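Local coordinates for protein putative RNase YutE (Bacillus subtilis subsp. subtilis str. 168, PDB 1YLM) that is probably an RNase and the probable toxic component of a putative type VII toxin-antitoxin system, probably neutralised by the antitoxin YutD, at residues L13-D24 against Q119-R130. Residues are numbered along the deposited sequence; the frame is centred on the assembly and turned at random.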
loop_
_atom_site.group_PDB
_atom_site.type_symbol
_atom_site.label_atom_id
_atom_site.label_comp_id
_atom_site.label_asym_id
_atom_site.label_seq_id
_atom_site.Cartn_x
_atom_site.Cartn_y
_atom_site.Cartn_z
ATOM N N LEU A 13 15.144 -4.501 -7.653
ATOM C CA LEU A 13 15.599 -5.838 -7.241
ATOM C C LEU A 13 16.396 -5.817 -5.935
ATOM O O LEU A 13 16.222 -6.680 -5.084
ATOM C CB LEU A 13 16.423 -6.509 -8.358
ATOM C CG LEU A 13 15.697 -6.946 -9.641
ATOM C CD1 LEU A 13 16.676 -7.690 -10.554
ATOM C CD2 LEU A 13 14.505 -7.810 -9.353
ATOM N N GLY A 14 17.279 -4.831 -5.779
ATOM C CA GLY A 14 18.034 -4.679 -4.525
ATOM C C GLY A 14 17.126 -4.417 -3.334
ATOM O O GLY A 14 17.305 -5.001 -2.264
ATOM N N PHE A 15 16.160 -3.512 -3.528
ATOM C CA PHE A 15 15.167 -3.187 -2.510
ATOM C C PHE A 15 14.387 -4.440 -2.119
ATOM O O PHE A 15 14.229 -4.743 -0.932
ATOM C CB PHE A 15 14.218 -2.154 -3.093
ATOM C CG PHE A 15 13.200 -1.625 -2.118
ATOM C CD1 PHE A 15 13.524 -0.564 -1.257
ATOM C CD2 PHE A 15 11.901 -2.142 -2.107
ATOM C CE1 PHE A 15 12.555 -0.048 -0.370
ATOM C CE2 PHE A 15 10.934 -1.631 -1.224
ATOM C CZ PHE A 15 11.269 -0.592 -0.361
ATOM N N PHE A 16 13.868 -5.135 -3.131
ATOM C CA PHE A 16 13.204 -6.432 -2.971
ATOM C C PHE A 16 14.009 -7.405 -2.103
ATOM O O PHE A 16 13.487 -7.986 -1.142
ATOM C CB PHE A 16 12.954 -7.027 -4.367
ATOM C CG PHE A 16 12.330 -8.409 -4.355
ATOM C CD1 PHE A 16 10.942 -8.564 -4.368
ATOM C CD2 PHE A 16 13.135 -9.545 -4.387
ATOM C CE1 PHE A 16 10.353 -9.846 -4.379
ATOM C CE2 PHE A 16 12.562 -10.829 -4.396
ATOM C CZ PHE A 16 11.167 -10.975 -4.396
ATOM N N GLU A 17 15.277 -7.597 -2.444
ATOM C CA GLU A 17 16.122 -8.525 -1.712
ATOM C C GLU A 17 16.278 -8.119 -0.234
ATOM O O GLU A 17 16.235 -8.968 0.670
ATOM C CB GLU A 17 17.465 -8.664 -2.430
ATOM C CG GLU A 17 17.343 -9.566 -3.681
ATOM C CD GLU A 17 18.643 -9.698 -4.471
ATOM O OE1 GLU A 17 19.371 -8.694 -4.598
ATOM O OE2 GLU A 17 18.905 -10.810 -4.995
ATOM N N HIS A 18 16.417 -6.823 0.013
ATOM C CA HIS A 18 16.465 -6.328 1.391
ATOM C C HIS A 18 15.195 -6.708 2.162
ATOM O O HIS A 18 15.274 -7.207 3.292
ATOM C CB HIS A 18 16.716 -4.817 1.438
ATOM C CG HIS A 18 16.932 -4.292 2.825
ATOM N ND1 HIS A 18 18.028 -4.635 3.594
ATOM C CD2 HIS A 18 16.176 -3.472 3.595
ATOM C CE1 HIS A 18 17.940 -4.033 4.771
ATOM N NE2 HIS A 18 16.826 -3.324 4.796
ATOM N N GLN A 19 14.023 -6.498 1.554
ATOM C CA GLN A 19 12.763 -6.809 2.256
ATOM C C GLN A 19 12.640 -8.323 2.501
ATOM O O GLN A 19 12.175 -8.754 3.578
ATOM C CB GLN A 19 11.527 -6.306 1.508
ATOM C CG GLN A 19 11.515 -4.835 0.985
ATOM C CD GLN A 19 12.222 -3.820 1.882
ATOM O OE1 GLN A 19 13.143 -3.130 1.444
ATOM N NE2 GLN A 19 11.795 -3.720 3.112
ATOM N N LEU A 20 13.046 -9.126 1.511
ATOM C CA LEU A 20 13.058 -10.585 1.681
ATOM C C LEU A 20 13.989 -11.003 2.825
ATOM O O LEU A 20 13.618 -11.853 3.644
ATOM C CB LEU A 20 13.437 -11.298 0.384
ATOM C CG LEU A 20 13.138 -12.789 0.215
ATOM C CD1 LEU A 20 11.686 -13.094 0.536
ATOM C CD2 LEU A 20 13.435 -13.131 -1.237
ATOM N N ALA A 21 15.178 -10.400 2.884
ATOM C CA ALA A 21 16.132 -10.645 3.983
ATOM C C ALA A 21 15.495 -10.337 5.340
ATOM O O ALA A 21 15.679 -11.084 6.303
ATOM C CB ALA A 21 17.386 -9.838 3.796
ATOM N N LEU A 22 14.722 -9.259 5.397
ATOM C CA LEU A 22 14.053 -8.854 6.629
ATOM C C LEU A 22 12.980 -9.869 6.990
ATOM O O LEU A 22 12.831 -10.226 8.165
ATOM C CB LEU A 22 13.469 -7.444 6.494
ATOM C CG LEU A 22 14.499 -6.313 6.433
ATOM C CD1 LEU A 22 13.831 -4.956 6.250
ATOM C CD2 LEU A 22 15.384 -6.309 7.693
ATOM N N PHE A 23 12.271 -10.373 5.977
ATOM C CA PHE A 23 11.276 -11.423 6.195
ATOM C C PHE A 23 11.946 -12.649 6.799
ATOM O O PHE A 23 11.403 -13.292 7.693
ATOM C CB PHE A 23 10.557 -11.815 4.898
ATOM C CG PHE A 23 9.627 -12.986 5.066
ATOM C CD1 PHE A 23 8.395 -12.819 5.691
ATOM C CD2 PHE A 23 10.002 -14.261 4.647
ATOM C CE1 PHE A 23 7.528 -13.907 5.877
ATOM C CE2 PHE A 23 9.144 -15.356 4.821
ATOM C CZ PHE A 23 7.903 -15.172 5.438
ATOM N N ASP A 24 13.137 -12.966 6.318
ATOM C CA ASP A 24 13.814 -14.168 6.764
ATOM C C ASP A 24 14.490 -13.977 8.134
ATOM O O ASP A 24 15.147 -14.884 8.619
ATOM C CB ASP A 24 14.803 -14.632 5.689
ATOM C CG ASP A 24 15.232 -16.069 5.873
ATOM O OD1 ASP A 24 14.363 -16.975 5.898
ATOM O OD2 ASP A 24 16.452 -16.286 5.995
ATOM N N GLN A 119 8.866 -18.965 -0.616
ATOM C CA GLN A 119 10.083 -18.221 -0.336
ATOM C C GLN A 119 11.195 -18.525 -1.352
ATOM O O GLN A 119 11.899 -17.614 -1.783
ATOM C CB GLN A 119 10.546 -18.448 1.109
ATOM C CG GLN A 119 11.642 -17.477 1.544
ATOM C CD GLN A 119 11.923 -17.518 3.025
ATOM O OE1 GLN A 119 11.086 -17.939 3.813
ATOM N NE2 GLN A 119 13.110 -17.065 3.413
ATOM N N THR A 120 11.331 -19.785 -1.768
ATOM C CA THR A 120 12.347 -20.136 -2.770
ATOM C C THR A 120 12.133 -19.421 -4.128
ATOM O O THR A 120 13.088 -18.861 -4.687
ATOM C CB THR A 120 12.475 -21.672 -2.968
ATOM O OG1 THR A 120 12.879 -22.283 -1.729
ATOM C CG2 THR A 120 13.529 -21.991 -4.021
ATOM N N ALA A 121 10.904 -19.441 -4.646
ATOM C CA ALA A 121 10.558 -18.708 -5.876
ATOM C C ALA A 121 10.804 -17.203 -5.688
ATOM O O ALA A 121 11.323 -16.523 -6.584
ATOM C CB ALA A 121 9.129 -18.964 -6.281
ATOM N N LEU A 122 10.466 -16.685 -4.511
ATOM C CA LEU A 122 10.766 -15.276 -4.214
ATOM C C LEU A 122 12.267 -14.959 -4.272
ATOM O O LEU A 122 12.680 -14.021 -4.961
ATOM C CB LEU A 122 10.151 -14.855 -2.870
ATOM C CG LEU A 122 8.621 -14.746 -2.869
ATOM C CD1 LEU A 122 8.086 -14.621 -1.453
ATOM C CD2 LEU A 122 8.151 -13.564 -3.734
ATOM N N GLN A 123 13.075 -15.761 -3.583
ATOM C CA GLN A 123 14.529 -15.613 -3.594
ATOM C C GLN A 123 15.118 -15.699 -5.001
ATOM O O GLN A 123 16.070 -14.997 -5.323
ATOM C CB GLN A 123 15.190 -16.685 -2.719
ATOM C CG GLN A 123 14.830 -16.598 -1.239
ATOM C CD GLN A 123 15.342 -17.786 -0.436
ATOM O OE1 GLN A 123 15.577 -18.872 -0.977
ATOM N NE2 GLN A 123 15.513 -17.588 0.862
ATOM N N ASP A 124 14.550 -16.570 -5.827
ATOM C CA ASP A 124 15.053 -16.781 -7.185
ATOM C C ASP A 124 14.628 -15.727 -8.199
ATOM O O ASP A 124 15.248 -15.613 -9.251
ATOM C CB ASP A 124 14.634 -18.162 -7.688
ATOM C CG ASP A 124 15.371 -19.280 -6.976
ATOM O OD1 ASP A 124 16.424 -19.007 -6.364
ATOM O OD2 ASP A 124 14.893 -20.425 -7.035
ATOM N N PHE A 125 13.574 -14.969 -7.888
ATOM C CA PHE A 125 13.040 -13.973 -8.834
ATOM C C PHE A 125 14.095 -12.950 -9.322
ATOM O O PHE A 125 14.237 -12.752 -10.533
ATOM C CB PHE A 125 11.791 -13.280 -8.268
ATOM C CG PHE A 125 11.188 -12.243 -9.194
ATOM C CD1 PHE A 125 10.434 -12.634 -10.314
ATOM C CD2 PHE A 125 11.380 -10.890 -8.964
ATOM C CE1 PHE A 125 9.895 -11.682 -11.178
ATOM C CE2 PHE A 125 10.818 -9.925 -9.809
ATOM C CZ PHE A 125 10.081 -10.320 -10.912
ATOM N N PRO A 126 14.838 -12.303 -8.391
ATOM C CA PRO A 126 15.903 -11.381 -8.835
ATOM C C PRO A 126 16.963 -12.062 -9.706
ATOM O O PRO A 126 17.447 -11.464 -10.669
ATOM C CB PRO A 126 16.544 -10.897 -7.515
ATOM C CG PRO A 126 15.546 -11.159 -6.463
ATOM C CD PRO A 126 14.727 -12.341 -6.917
ATOM N N LYS A 127 17.331 -13.293 -9.362
ATOM C CA LYS A 127 18.286 -14.057 -10.163
ATOM C C LYS A 127 17.787 -14.256 -11.607
ATOM O O LYS A 127 18.542 -14.047 -12.559
ATOM C CB LYS A 127 18.570 -15.419 -9.521
ATOM C CG LYS A 127 19.070 -15.352 -8.075
ATOM C CD LYS A 127 19.314 -16.769 -7.497
ATOM C CE LYS A 127 20.224 -17.603 -8.425
ATOM N NZ LYS A 127 21.003 -18.673 -7.685
ATOM N N ARG A 128 16.534 -14.674 -11.761
ATOM C CA ARG A 128 15.917 -14.844 -13.084
ATOM C C ARG A 128 15.955 -13.546 -13.882
ATOM O O ARG A 128 16.325 -13.544 -15.062
ATOM C CB ARG A 128 14.450 -15.287 -12.962
ATOM C CG ARG A 128 14.247 -16.618 -12.263
ATOM C CD ARG A 128 14.598 -17.824 -13.114
ATOM N NE ARG A 128 14.444 -19.036 -12.300
ATOM C CZ ARG A 128 15.417 -19.596 -11.583
ATOM N NH1 ARG A 128 16.651 -19.097 -11.600
ATOM N NH2 ARG A 128 15.160 -20.679 -10.852
ATOM N N ILE A 129 15.550 -12.447 -13.249
ATOM C CA ILE A 129 15.562 -11.151 -13.927
ATOM C C ILE A 129 16.977 -10.744 -14.366
ATOM O O ILE A 129 17.178 -10.307 -15.504
ATOM C CB ILE A 129 14.952 -10.013 -13.074
ATOM C CG1 ILE A 129 13.482 -10.310 -12.685
ATOM C CG2 ILE A 129 15.036 -8.701 -13.830
ATOM C CD1 ILE A 129 12.508 -10.534 -13.874
ATOM N N ARG A 130 17.937 -10.862 -13.459
ATOM C CA ARG A 130 19.308 -10.484 -13.772
ATOM C C ARG A 130 19.914 -11.329 -14.876
ATOM O O ARG A 130 20.607 -10.776 -15.716
ATOM C CB ARG A 130 20.200 -10.534 -12.537
ATOM C CG ARG A 130 19.927 -9.442 -11.541
ATOM C CD ARG A 130 20.818 -9.664 -10.339
ATOM N NE ARG A 130 20.500 -8.720 -9.293
ATOM C CZ ARG A 130 20.082 -9.055 -8.081
ATOM N NH1 ARG A 130 19.984 -10.332 -7.713
ATOM N NH2 ARG A 130 19.809 -8.089 -7.224
HETATM O O HOH W 1 17.764 -13.139 -4.091
#
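Leu13, Phe16 and Glu17 meet Pro126 and Arg130 where helices 6-23 and 119-137 of the all-helical HepT-like fold pack side by side, nearly antiparallel; the axes of their segments 13-23 and 119-130 approach to 10.0 Å at an angle of 161°. The apolar packing is led by Leu13, a knob in the hole formed by Phe125, Pro126, Ile129 and Arg130; its CD1 lies 3.8 Å from Ile129 CG2 and over one face of the Arg130 guanidinium. Phe16 has its CG swung opposite the backbone N, which carries the ring across to Pro126, and its CD2 comes within 3.6 Å of Pro126 CG. At the edge of the same ring lies the carbonyl O of Leu122, near the ring plane. That carbonyl belongs to the turn before Pro126, whose N has no hydrogen to give it, and the helix kinks there. Leu20 CD2 lies 3.5 Å from Gln123 N. Beyond the contact, Phe16 touches Leu45 and Cys48, and Leu122 touches Leu89 and Leu92, so the pair also packs on helices 32-59 and 83-93.

Polar links run along one edge of the apolar strip. Arg130 grips Glu17 end-on with two nitrogens: NH2 to OE1 at 2.7 Å and NH1 to OE2 at 3.0 Å, the latter nearly straight (N-H...O 173°) although the carboxylate and guanidinium planes are 44° apart. A water donates to Glu17 OE2 and to Gln123 O, bridging the helices. At the C-terminal end of helix 6-23, Gln119 OE1 sits at the edge of the Phe23 ring, while Gln119 NE2 donates to Asp24 OD1 at 2.8 Å, meeting it from above the carboxylate plane.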